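Local coordinates for protein CDP-4-keto-6-deoxy-D-glucose-3-dehydrase (Yersinia pseudotuberculosis, PDB 3BB8) that probably acts as a pyridoxal-phosphate-dependent dehydrase on CDP-4-keto-6-deoxy-D-glucose in lipopolysaccharide biosynthesis, on an aspartate aminotransferase fold, at residues H166-L174 with E335-G346; D361-V371 with Y424-F433. The protein carries 1 engineered substitution. All coordinates share one frame; numbering follows the deposited sequence.

Interaction 1 is the buried one. It joins the loop that follows strand 159-165 of the large mixed sheet to the chain 335-346, close to the cofactor. Interaction 2 lies farther out, about 27 Å from the centre of the chain to its own centre, and is partly buried. It pairs two helices, 359-368 and 419-432. The two contacts share no element, and their nearest atoms stay about 11 Å apart. Their chemistry follows their place. Loop meets loop in interaction 1 through hydrogen bonds to backbone and amide groups, together with leucine, proline and aromatic packing. Helix meets helix in interaction 2 through phenylalanines and leucines, with one tyrosine-to-carbonyl hydrogen bond across the pair.

Interaction 1: residues H166-L174 with E335-G346; sequences HTLGNLFDL and EATENSDPSWFG
This is a buried loop-to-loop contact, L168 to L171 against T337 to F345. It joins the loop after strand 159-165 to the chain running through the short strand 340-341. It mixes hydrogen bonds with apolar packing. The N170 amide is turned by its CG lying anti to the backbone N (chi1 -166°). N170 OD1 then accepts from T337 N at 2.8 Å, in the carbonyl plane and on a lone pair. The amide ND2 is held by T143 O, so both ends of the amide are engaged. Further back, N170 CB lies 3.7 Å from CZ3 of the W344 indole. At the other end, L168 O receives F345 N at 2.9 Å. This bond is nearly straight at the hydrogen (165°), but the donor stands above the carbonyl plane. L168 CD2 touches F345 CD1 at 3.6 Å, the two side chains crossing at about a right angle. G169 packs closely against S343 and W344, with backbone angles that call for glycine. G169 CA passes 3.6 Å from S343 O in a CA-H...O contact. L171 CD1 rests on S340 CB at 3.4 Å and also packs against P342. S340 OG turns back to T337 O (2.6 Å), which ties the bend of 337-340 together. The F345 side chain is close to that of D194, a cofactor-binding residue, and its nearest atoms are about 5 Å from the bound pyridoxal phosphate. S198 bonds to both G169 O and S343 N. The W344 ring stacks on F317 of helix 293-323. Strand 340-341 is the edge of a small antiparallel sheet with 199-200, where L171 leans on Y200, and loop 166-174 leads on into helix 174-184.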
loop_
_atom_site.group_PDB
_atom_site.type_symbol
_atom_site.label_atom_id
_atom_site.label_comp_id
_atom_site.label_asym_id
_atom_site.label_seq_id
_atom_site.Cartn_x
_atom_site.Cartn_y
_atom_site.Cartn_z
ATOM N N HIS A 166 -8.382 2.402 -19.794
ATOM C CA HIS A 166 -8.949 1.681 -20.929
ATOM C C HIS A 166 -10.059 0.873 -20.265
ATOM O O HIS A 166 -9.871 -0.278 -19.864
ATOM C CB HIS A 166 -7.901 0.760 -21.578
ATOM C CG HIS A 166 -6.857 1.496 -22.363
ATOM N ND1 HIS A 166 -5.615 1.805 -21.848
ATOM C CD2 HIS A 166 -6.895 2.047 -23.600
ATOM C CE1 HIS A 166 -4.936 2.514 -22.732
ATOM N NE2 HIS A 166 -5.690 2.677 -23.804
ATOM N N THR A 167 -11.213 1.516 -20.134
ATOM C CA THR A 167 -12.370 0.943 -19.453
ATOM C C THR A 167 -12.794 -0.453 -19.860
ATOM O O THR A 167 -13.065 -0.714 -21.022
ATOM C CB THR A 167 -13.565 1.897 -19.574
ATOM O OG1 THR A 167 -13.166 3.187 -19.098
ATOM C CG2 THR A 167 -14.748 1.403 -18.751
ATOM N N LEU A 168 -12.850 -1.335 -18.868
ATOM C CA LEU A 168 -13.239 -2.727 -19.035
ATOM C C LEU A 168 -12.464 -3.534 -20.076
ATOM O O LEU A 168 -12.964 -4.537 -20.588
ATOM C CB LEU A 168 -14.740 -2.815 -19.325
ATOM C CG LEU A 168 -15.650 -2.382 -18.167
ATOM C CD1 LEU A 168 -17.114 -2.392 -18.628
ATOM C CD2 LEU A 168 -15.449 -3.324 -16.986
ATOM N N GLY A 169 -11.238 -3.119 -20.370
ATOM C CA GLY A 169 -10.443 -3.848 -21.342
ATOM C C GLY A 169 -10.508 -3.193 -22.708
ATOM O O GLY A 169 -9.571 -3.301 -23.505
ATOM N N ASN A 170 -11.615 -2.508 -22.984
ATOM C CA ASN A 170 -11.757 -1.841 -24.268
ATOM C C ASN A 170 -10.819 -0.639 -24.247
ATOM O O ASN A 170 -10.630 -0.004 -23.213
ATOM C CB ASN A 170 -13.216 -1.424 -24.494
ATOM C CG ASN A 170 -13.495 -1.039 -25.941
ATOM O OD1 ASN A 170 -12.866 -1.563 -26.868
ATOM N ND2 ASN A 170 -14.448 -0.134 -26.142
ATOM N N LEU A 171 -10.234 -0.334 -25.401
ATOM C CA LEU A 171 -9.262 0.749 -25.504
ATOM C C LEU A 171 -9.934 2.053 -25.919
ATOM O O LEU A 171 -10.772 2.073 -26.821
ATOM C CB LEU A 171 -8.159 0.386 -26.500
ATOM C CG LEU A 171 -7.376 -0.896 -26.207
ATOM C CD1 LEU A 171 -8.046 -2.096 -26.859
ATOM C CD2 LEU A 171 -5.934 -0.763 -26.673
ATOM N N PHE A 172 -9.561 3.142 -25.255
ATOM C CA PHE A 172 -9.935 4.479 -25.702
ATOM C C PHE A 172 -9.162 4.877 -26.955
ATOM O O PHE A 172 -8.217 4.196 -27.356
ATOM C CB PHE A 172 -9.699 5.503 -24.590
ATOM C CG PHE A 172 -8.254 5.658 -24.206
ATOM C CD1 PHE A 172 -7.386 6.384 -25.003
ATOM C CD2 PHE A 172 -7.765 5.076 -23.049
ATOM C CE1 PHE A 172 -6.057 6.529 -24.653
ATOM C CE2 PHE A 172 -6.437 5.217 -22.693
ATOM C CZ PHE A 172 -5.582 5.944 -23.496
ATOM N N ASP A 173 -9.567 5.983 -27.569
ATOM C CA ASP A 173 -9.055 6.365 -28.879
ATOM C C ASP A 173 -7.629 6.895 -28.780
ATOM O O ASP A 173 -7.403 8.105 -28.798
ATOM C CB ASP A 173 -9.962 7.414 -29.524
ATOM C CG ASP A 173 -9.538 7.762 -30.937
ATOM O OD1 ASP A 173 -8.389 7.442 -31.310
ATOM O OD2 ASP A 173 -10.352 8.357 -31.675
ATOM N N LEU A 174 -6.669 5.981 -28.677
ATOM C CA LEU A 174 -5.273 6.355 -28.473
ATOM C C LEU A 174 -4.765 7.338 -29.523
ATOM O O LEU A 174 -4.026 8.282 -29.209
ATOM C CB LEU A 174 -4.394 5.101 -28.452
ATOM C CG LEU A 174 -4.249 4.445 -27.074
ATOM C CD1 LEU A 174 -3.659 3.055 -27.218
ATOM C CD2 LEU A 174 -3.370 5.316 -26.188
ATOM N N GLU A 335 -19.099 -2.822 -27.972
ATOM C CA GLU A 335 -18.343 -2.730 -29.210
ATOM C C GLU A 335 -16.897 -2.287 -28.986
ATOM O O GLU A 335 -16.633 -1.214 -28.429
ATOM C CB GLU A 335 -19.040 -1.767 -30.176
ATOM C CG GLU A 335 -20.216 -2.379 -30.916
ATOM C CD GLU A 335 -21.091 -1.335 -31.592
ATOM O OE1 GLU A 335 -20.562 -0.279 -32.008
ATOM O OE2 GLU A 335 -22.312 -1.578 -31.718
ATOM N N ALA A 336 -15.961 -3.127 -29.419
ATOM C CA ALA A 336 -14.547 -2.822 -29.286
ATOM C C ALA A 336 -14.262 -1.524 -30.019
ATOM O O ALA A 336 -14.890 -1.227 -31.032
ATOM C CB ALA A 336 -13.714 -3.945 -29.878
ATOM N N THR A 337 -13.322 -0.744 -29.500
ATOM C CA THR A 337 -12.952 0.520 -30.123
ATOM C C THR A 337 -12.266 0.240 -31.458
ATOM O O THR A 337 -11.526 -0.737 -31.596
ATOM C CB THR A 337 -12.014 1.332 -29.196
ATOM O OG1 THR A 337 -12.754 1.772 -28.052
ATOM C CG2 THR A 337 -11.453 2.552 -29.913
ATOM N N GLU A 338 -12.517 1.100 -32.439
ATOM C CA GLU A 338 -11.943 0.923 -33.767
ATOM C C GLU A 338 -10.438 0.718 -33.749
ATOM O O GLU A 338 -9.695 1.460 -33.099
ATOM C CB GLU A 338 -12.263 2.117 -34.665
ATOM C CG GLU A 338 -12.109 1.796 -36.149
ATOM C CD GLU A 338 -11.928 3.031 -37.004
ATOM O OE1 GLU A 338 -12.742 3.974 -36.880
ATOM O OE2 GLU A 338 -10.969 3.054 -37.806
ATOM N N ASN A 339 -10.004 -0.302 -34.476
ATOM C CA ASN A 339 -8.599 -0.648 -34.593
ATOM C C ASN A 339 -7.985 -1.043 -33.258
ATOM O O ASN A 339 -6.906 -0.574 -32.895
ATOM C CB ASN A 339 -7.822 0.519 -35.212
ATOM C CG ASN A 339 -6.388 0.147 -35.555
ATOM O OD1 ASN A 339 -6.116 -0.964 -36.014
ATOM N ND2 ASN A 339 -5.468 1.082 -35.347
ATOM N N SER A 340 -8.671 -1.915 -32.529
ATOM C CA SER A 340 -8.166 -2.372 -31.242
ATOM C C SER A 340 -8.570 -3.816 -31.013
ATOM O O SER A 340 -9.568 -4.279 -31.556
ATOM C CB SER A 340 -8.718 -1.501 -30.109
ATOM O OG SER A 340 -10.045 -1.865 -29.780
ATOM N N ASP A 341 -7.786 -4.528 -30.216
ATOM C CA ASP A 341 -8.079 -5.919 -29.905
ATOM C C ASP A 341 -8.199 -5.991 -28.378
ATOM O O ASP A 341 -7.298 -6.455 -27.682
ATOM C CB ASP A 341 -6.948 -6.820 -30.421
ATOM C CG ASP A 341 -7.293 -8.302 -30.363
ATOM O OD1 ASP A 341 -8.447 -8.645 -30.017
ATOM O OD2 ASP A 341 -6.405 -9.128 -30.672
ATOM N N PRO A 342 -9.332 -5.521 -27.866
ATOM C CA PRO A 342 -9.530 -5.396 -26.419
ATOM C C PRO A 342 -9.478 -6.752 -25.722
ATOM O O PRO A 342 -10.212 -7.667 -26.097
ATOM C CB PRO A 342 -10.936 -4.804 -26.312
ATOM C CG PRO A 342 -11.628 -5.270 -27.543
ATOM C CD PRO A 342 -10.579 -5.300 -28.618
ATOM N N SER A 343 -8.617 -6.873 -24.717
ATOM C CA SER A 343 -8.686 -7.986 -23.778
ATOM C C SER A 343 -9.769 -7.756 -22.729
ATOM O O SER A 343 -9.495 -7.260 -21.637
ATOM C CB SER A 343 -7.333 -8.199 -23.097
ATOM O OG SER A 343 -7.383 -9.287 -22.191
ATOM N N TRP A 344 -11.002 -8.120 -23.069
ATOM C CA TRP A 344 -12.148 -7.833 -22.216
ATOM C C TRP A 344 -12.014 -8.245 -20.760
ATOM O O TRP A 344 -11.594 -9.361 -20.441
ATOM C CB TRP A 344 -13.432 -8.433 -22.813
ATOM C CG TRP A 344 -13.756 -7.860 -24.159
ATOM C CD1 TRP A 344 -13.463 -8.408 -25.375
ATOM C CD2 TRP A 344 -14.332 -6.576 -24.426
ATOM N NE1 TRP A 344 -13.817 -7.541 -26.385
ATOM C CE2 TRP A 344 -14.350 -6.409 -25.830
ATOM C CE3 TRP A 344 -14.830 -5.549 -23.617
ATOM C CZ2 TRP A 344 -14.848 -5.250 -26.444
ATOM C CZ3 TRP A 344 -15.326 -4.393 -24.228
ATOM C CH2 TRP A 344 -15.330 -4.256 -25.630
ATOM N N PHE A 345 -12.371 -7.301 -19.890
ATOM C CA PHE A 345 -12.339 -7.480 -18.442
ATOM C C PHE A 345 -13.710 -7.987 -18.028
ATOM O O PHE A 345 -13.841 -8.863 -17.166
ATOM C CB PHE A 345 -12.038 -6.133 -17.765
ATOM C CG PHE A 345 -12.135 -6.162 -16.261
ATOM C CD1 PHE A 345 -13.332 -5.870 -15.620
ATOM C CD2 PHE A 345 -11.024 -6.475 -15.485
ATOM C CE1 PHE A 345 -13.422 -5.885 -14.228
ATOM C CE2 PHE A 345 -11.105 -6.495 -14.092
ATOM C CZ PHE A 345 -12.307 -6.197 -13.465
ATOM N N GLY A 346 -14.727 -7.413 -18.661
ATOM C CA GLY A 346 -16.104 -7.788 -18.395
ATOM C C GLY A 346 -16.930 -7.503 -19.633
ATOM O O GLY A 346 -16.407 -6.980 -20.619
#

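Interaction 2: residues D361-V371 with Y424-F433; sequences DLVKFLDEAKV and YVVSKFEEFF
F365 of helix 359-368 reaches across to F432 of helix 419-432. Its CG lies anti to the backbone N (chi1 177°), which sends the ring toward the partner helix. From CB outward, each part of F365 has a neighbour. F365 CB is 3.8 Å from F432 CD1. F365 CD2 is closer, 3.4 Å from the same F432 CD1, which lies over one face of the F365 ring toward its rim. F365 CE2 comes 3.4 Å from K428 O, at the ring edge. F365 CZ, at the tip, meets E431 OE2 at 3.7 Å, again at the edge. The ring and the carboxylate are almost perpendicular. E431 OE1 is bridged to K428 NZ, so the lysine may help to fix this carboxylate. The F365 and F432 rings are oblique, with planes 52° apart. L362 CD1 sits over the centre of one F432 face, 3.6 Å from the centroid, in a CH-pi contact. L366 packs on F429, and A369 CB lies against the K428 chain. Past the Schellman motif at K370, V371 CG2 touches V425 CG2. Y424 OH closes this end by donating to A369 O at 2.7 Å, in the carbonyl plane on a lone pair. Inward, L362 and F429 touch strand 408-411. F433 stacks on F330 and lines, with F432, the site of a bound benzamidine, probably from the crystallisation liquor. The two helices, their segment axes at 134°, pack on the small antiparallel sheet of strands 331-332, 347-351 and 408-411, consistent with the small domain of an aspartate aminotransferase fold.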
loop_
_atom_site.group_PDB
_atom_site.type_symbol
_atom_site.label_atom_id
_atom_site.label_comp_id
_atom_site.label_asym_id
_atom_site.label_seq_id
_atom_site.Cartn_x
_atom_site.Cartn_y
_atom_site.Cartn_z
ATOM N N ASP A 361 -34.762 -3.930 -12.059
ATOM C CA ASP A 361 -35.539 -5.143 -12.317
ATOM C C ASP A 361 -34.646 -6.223 -12.907
ATOM O O ASP A 361 -34.622 -7.358 -12.425
ATOM C CB ASP A 361 -36.694 -4.872 -13.293
ATOM C CG ASP A 361 -37.652 -3.807 -12.793
ATOM O OD1 ASP A 361 -37.985 -3.828 -11.586
ATOM O OD2 ASP A 361 -38.080 -2.955 -13.609
ATOM N N LEU A 362 -33.911 -5.858 -13.952
ATOM C CA LEU A 362 -33.012 -6.785 -14.620
ATOM C C LEU A 362 -31.972 -7.352 -13.646
ATOM O O LEU A 362 -31.823 -8.572 -13.531
ATOM C CB LEU A 362 -32.337 -6.085 -15.807
ATOM C CG LEU A 362 -31.521 -6.942 -16.785
ATOM C CD1 LEU A 362 -32.337 -8.137 -17.231
ATOM C CD2 LEU A 362 -31.115 -6.100 -17.996
ATOM N N VAL A 363 -31.264 -6.478 -12.931
ATOM C CA VAL A 363 -30.259 -6.946 -11.977
ATOM C C VAL A 363 -30.901 -7.889 -10.958
ATOM O O VAL A 363 -30.417 -8.996 -10.714
ATOM C CB VAL A 363 -29.598 -5.767 -11.219
ATOM C CG1 VAL A 363 -28.747 -6.296 -10.079
ATOM C CG2 VAL A 363 -28.747 -4.947 -12.172
ATOM N N LYS A 364 -32.003 -7.444 -10.370
ATOM C CA LYS A 364 -32.699 -8.248 -9.379
ATOM C C LYS A 364 -33.097 -9.598 -9.963
ATOM O O LYS A 364 -33.032 -10.615 -9.277
ATOM C CB LYS A 364 -33.937 -7.506 -8.885
ATOM C CG LYS A 364 -34.661 -8.203 -7.746
ATOM C CD LYS A 364 -35.831 -7.360 -7.261
ATOM C CE LYS A 364 -35.362 -6.005 -6.722
ATOM N NZ LYS A 364 -34.488 -6.150 -5.519
ATOM N N PHE A 365 -33.502 -9.603 -11.230
ATOM C CA PHE A 365 -33.909 -10.839 -11.897
ATOM C C PHE A 365 -32.708 -11.763 -12.083
ATOM O O PHE A 365 -32.751 -12.941 -11.720
ATOM C CB PHE A 365 -34.537 -10.528 -13.262
ATOM C CG PHE A 365 -34.924 -11.751 -14.046
ATOM C CD1 PHE A 365 -36.080 -12.461 -13.732
ATOM C CD2 PHE A 365 -34.125 -12.202 -15.092
ATOM C CE1 PHE A 365 -36.438 -13.604 -14.451
ATOM C CE2 PHE A 365 -34.472 -13.346 -15.819
ATOM C CZ PHE A 365 -35.632 -14.047 -15.496
ATOM N N LEU A 366 -31.637 -11.217 -12.652
ATOM C CA LEU A 366 -30.416 -11.981 -12.885
ATOM C C LEU A 366 -29.828 -12.468 -11.568
ATOM O O LEU A 366 -29.321 -13.586 -11.475
ATOM C CB LEU A 366 -29.401 -11.118 -13.630
ATOM C CG LEU A 366 -29.853 -10.751 -15.042
ATOM C CD1 LEU A 366 -28.887 -9.771 -15.679
ATOM C CD2 LEU A 366 -29.944 -12.018 -15.863
ATOM N N ASP A 367 -29.911 -11.624 -10.548
ATOM C CA ASP A 367 -29.399 -11.961 -9.230
ATOM C C ASP A 367 -30.051 -13.249 -8.738
ATOM O O ASP A 367 -29.381 -14.143 -8.224
ATOM C CB ASP A 367 -29.700 -10.829 -8.249
ATOM C CG ASP A 367 -29.100 -11.070 -6.877
ATOM O OD1 ASP A 367 -29.683 -10.584 -5.882
ATOM O OD2 ASP A 367 -28.043 -11.733 -6.794
ATOM N N GLU A 368 -31.367 -13.336 -8.897
ATOM C CA GLU A 368 -32.106 -14.516 -8.466
ATOM C C GLU A 368 -31.686 -15.725 -9.293
ATOM O O GLU A 368 -31.592 -16.839 -8.778
ATOM C CB GLU A 368 -33.609 -14.268 -8.604
ATOM C CG GLU A 368 -34.067 -12.977 -7.923
ATOM C CD GLU A 368 -35.570 -12.740 -8.020
ATOM O OE1 GLU A 368 -36.126 -12.825 -9.140
ATOM O OE2 GLU A 368 -36.192 -12.455 -6.970
ATOM N N ALA A 369 -31.420 -15.491 -10.573
ATOM C CA ALA A 369 -31.004 -16.543 -11.495
ATOM C C ALA A 369 -29.545 -16.963 -11.314
ATOM O O ALA A 369 -29.051 -17.820 -12.049
ATOM C CB ALA A 369 -31.179 -16.060 -12.936
ATOM N N LYS A 370 -28.859 -16.348 -10.351
ATOM C CA LYS A 370 -27.450 -16.643 -10.062
ATOM C C LYS A 370 -26.474 -16.028 -11.062
ATOM O O LYS A 370 -25.330 -16.457 -11.165
ATOM C CB LYS A 370 -27.229 -18.159 -10.019
ATOM C CG LYS A 370 -28.089 -18.916 -9.027
ATOM C CD LYS A 370 -27.564 -18.793 -7.618
ATOM C CE LYS A 370 -28.253 -19.798 -6.705
ATOM N NZ LYS A 370 -27.753 -19.738 -5.300
ATOM N N VAL A 371 -26.937 -15.038 -11.814
ATOM C CA VAL A 371 -26.091 -14.364 -12.790
ATOM C C VAL A 371 -25.631 -13.052 -12.181
ATOM O O VAL A 371 -26.419 -12.106 -12.054
ATOM C CB VAL A 371 -26.862 -14.055 -14.081
ATOM C CG1 VAL A 371 -25.992 -13.216 -15.022
ATOM C CG2 VAL A 371 -27.280 -15.348 -14.749
ATOM N N TYR A 424 -26.309 -20.499 -20.290
ATOM C CA TYR A 424 -27.301 -20.365 -19.236
ATOM C C TYR A 424 -27.677 -18.900 -19.049
ATOM O O TYR A 424 -28.852 -18.571 -18.883
ATOM C CB TYR A 424 -26.769 -20.919 -17.915
ATOM C CG TYR A 424 -27.673 -20.604 -16.745
ATOM C CD1 TYR A 424 -28.890 -21.266 -16.580
ATOM C CD2 TYR A 424 -27.340 -19.604 -15.835
ATOM C CE1 TYR A 424 -29.753 -20.937 -15.535
ATOM C CE2 TYR A 424 -28.196 -19.266 -14.789
ATOM C CZ TYR A 424 -29.398 -19.937 -14.646
ATOM O OH TYR A 424 -30.242 -19.611 -13.616
ATOM N N VAL A 425 -26.673 -18.026 -19.063
ATOM C CA VAL A 425 -26.911 -16.602 -18.904
ATOM C C VAL A 425 -27.804 -16.110 -20.036
ATOM O O VAL A 425 -28.786 -15.403 -19.800
ATOM C CB VAL A 425 -25.579 -15.806 -18.911
ATOM C CG1 VAL A 425 -25.839 -14.321 -19.118
ATOM C CG2 VAL A 425 -24.850 -16.028 -17.599
ATOM N N VAL A 426 -27.454 -16.484 -21.260
ATOM C CA VAL A 426 -28.218 -16.086 -22.434
ATOM C C VAL A 426 -29.688 -16.506 -22.345
ATOM O O VAL A 426 -30.574 -15.752 -22.741
ATOM C CB VAL A 426 -27.599 -16.676 -23.731
ATOM C CG1 VAL A 426 -28.576 -16.557 -24.889
ATOM C CG2 VAL A 426 -26.327 -15.932 -24.080
ATOM N N SER A 427 -29.951 -17.700 -21.826
ATOM C CA SER A 427 -31.325 -18.171 -21.722
ATOM C C SER A 427 -32.090 -17.305 -20.727
ATOM O O SER A 427 -33.302 -17.101 -20.864
ATOM C CB SER A 427 -31.366 -19.645 -21.290
ATOM O OG SER A 427 -31.118 -19.802 -19.903
ATOM N N LYS A 428 -31.381 -16.789 -19.728
ATOM C CA LYS A 428 -32.016 -15.941 -18.732
ATOM C C LYS A 428 -32.365 -14.575 -19.313
ATOM O O LYS A 428 -33.387 -13.991 -18.963
ATOM C CB LYS A 428 -31.124 -15.805 -17.500
ATOM C CG LYS A 428 -31.179 -17.027 -16.600
ATOM C CD LYS A 428 -32.607 -17.274 -16.162
ATOM C CE LYS A 428 -32.743 -18.497 -15.280
ATOM N NZ LYS A 428 -34.173 -18.704 -14.878
ATOM N N PHE A 429 -31.525 -14.065 -20.207
ATOM C CA PHE A 429 -31.816 -12.782 -20.825
ATOM C C PHE A 429 -33.039 -12.964 -21.725
ATOM O O PHE A 429 -33.952 -12.134 -21.738
ATOM C CB PHE A 429 -30.630 -12.290 -21.657
ATOM C CG PHE A 429 -29.719 -11.346 -20.922
ATOM C CD1 PHE A 429 -28.803 -11.820 -19.987
ATOM C CD2 PHE A 429 -29.774 -9.975 -21.172
ATOM C CE1 PHE A 429 -27.949 -10.943 -19.312
ATOM C CE2 PHE A 429 -28.926 -9.090 -20.500
ATOM C CZ PHE A 429 -28.011 -9.577 -19.569
ATOM N N GLU A 430 -33.051 -14.065 -22.473
ATOM C CA GLU A 430 -34.162 -14.369 -23.364
ATOM C C GLU A 430 -35.443 -14.579 -22.565
ATOM O O GLU A 430 -36.492 -14.079 -22.940
ATOM C CB GLU A 430 -33.833 -15.599 -24.210
ATOM C CG GLU A 430 -32.860 -15.279 -25.332
ATOM C CD GLU A 430 -32.282 -16.514 -25.993
ATOM O OE1 GLU A 430 -31.538 -16.362 -26.988
ATOM O OE2 GLU A 430 -32.561 -17.631 -25.516
ATOM N N GLU A 431 -35.345 -15.296 -21.453
ATOM C CA GLU A 431 -36.498 -15.535 -20.606
ATOM C C GLU A 431 -37.039 -14.232 -20.026
ATOM O O GLU A 431 -38.238 -14.094 -19.821
ATOM C CB GLU A 431 -36.132 -16.447 -19.442
ATOM C CG GLU A 431 -37.308 -16.712 -18.513
ATOM C CD GLU A 431 -36.922 -17.470 -17.258
ATOM O OE1 GLU A 431 -36.098 -18.402 -17.354
ATOM O OE2 GLU A 431 -37.461 -17.141 -16.176
ATOM N N PHE A 432 -36.151 -13.281 -19.759
ATOM C CA PHE A 432 -36.539 -12.005 -19.169
ATOM C C PHE A 432 -37.352 -11.132 -20.117
ATOM O O PHE A 432 -38.364 -10.554 -19.724
ATOM C CB PHE A 432 -35.285 -11.233 -18.722
ATOM C CG PHE A 432 -35.579 -9.900 -18.085
ATOM C CD1 PHE A 432 -35.947 -9.817 -16.748
ATOM C CD2 PHE A 432 -35.498 -8.726 -18.829
ATOM C CE1 PHE A 432 -36.230 -8.585 -16.156
ATOM C CE2 PHE A 432 -35.779 -7.492 -18.249
ATOM C CZ PHE A 432 -36.145 -7.424 -16.908
ATOM N N PHE A 433 -36.893 -11.025 -21.359
ATOM C CA PHE A 433 -37.565 -10.197 -22.346
ATOM C C PHE A 433 -38.635 -10.972 -23.111
ATOM O O PHE A 433 -39.150 -10.499 -24.125
ATOM C CB PHE A 433 -36.531 -9.602 -23.317
ATOM C CG PHE A 433 -35.592 -8.606 -22.674
ATOM C CD1 PHE A 433 -36.081 -7.428 -22.110
ATOM C CD2 PHE A 433 -34.223 -8.852 -22.612
ATOM C CE1 PHE A 433 -35.224 -6.514 -21.491
ATOM C CE2 PHE A 433 -33.355 -7.946 -21.994
ATOM C CZ PHE A 433 -33.856 -6.775 -21.433
#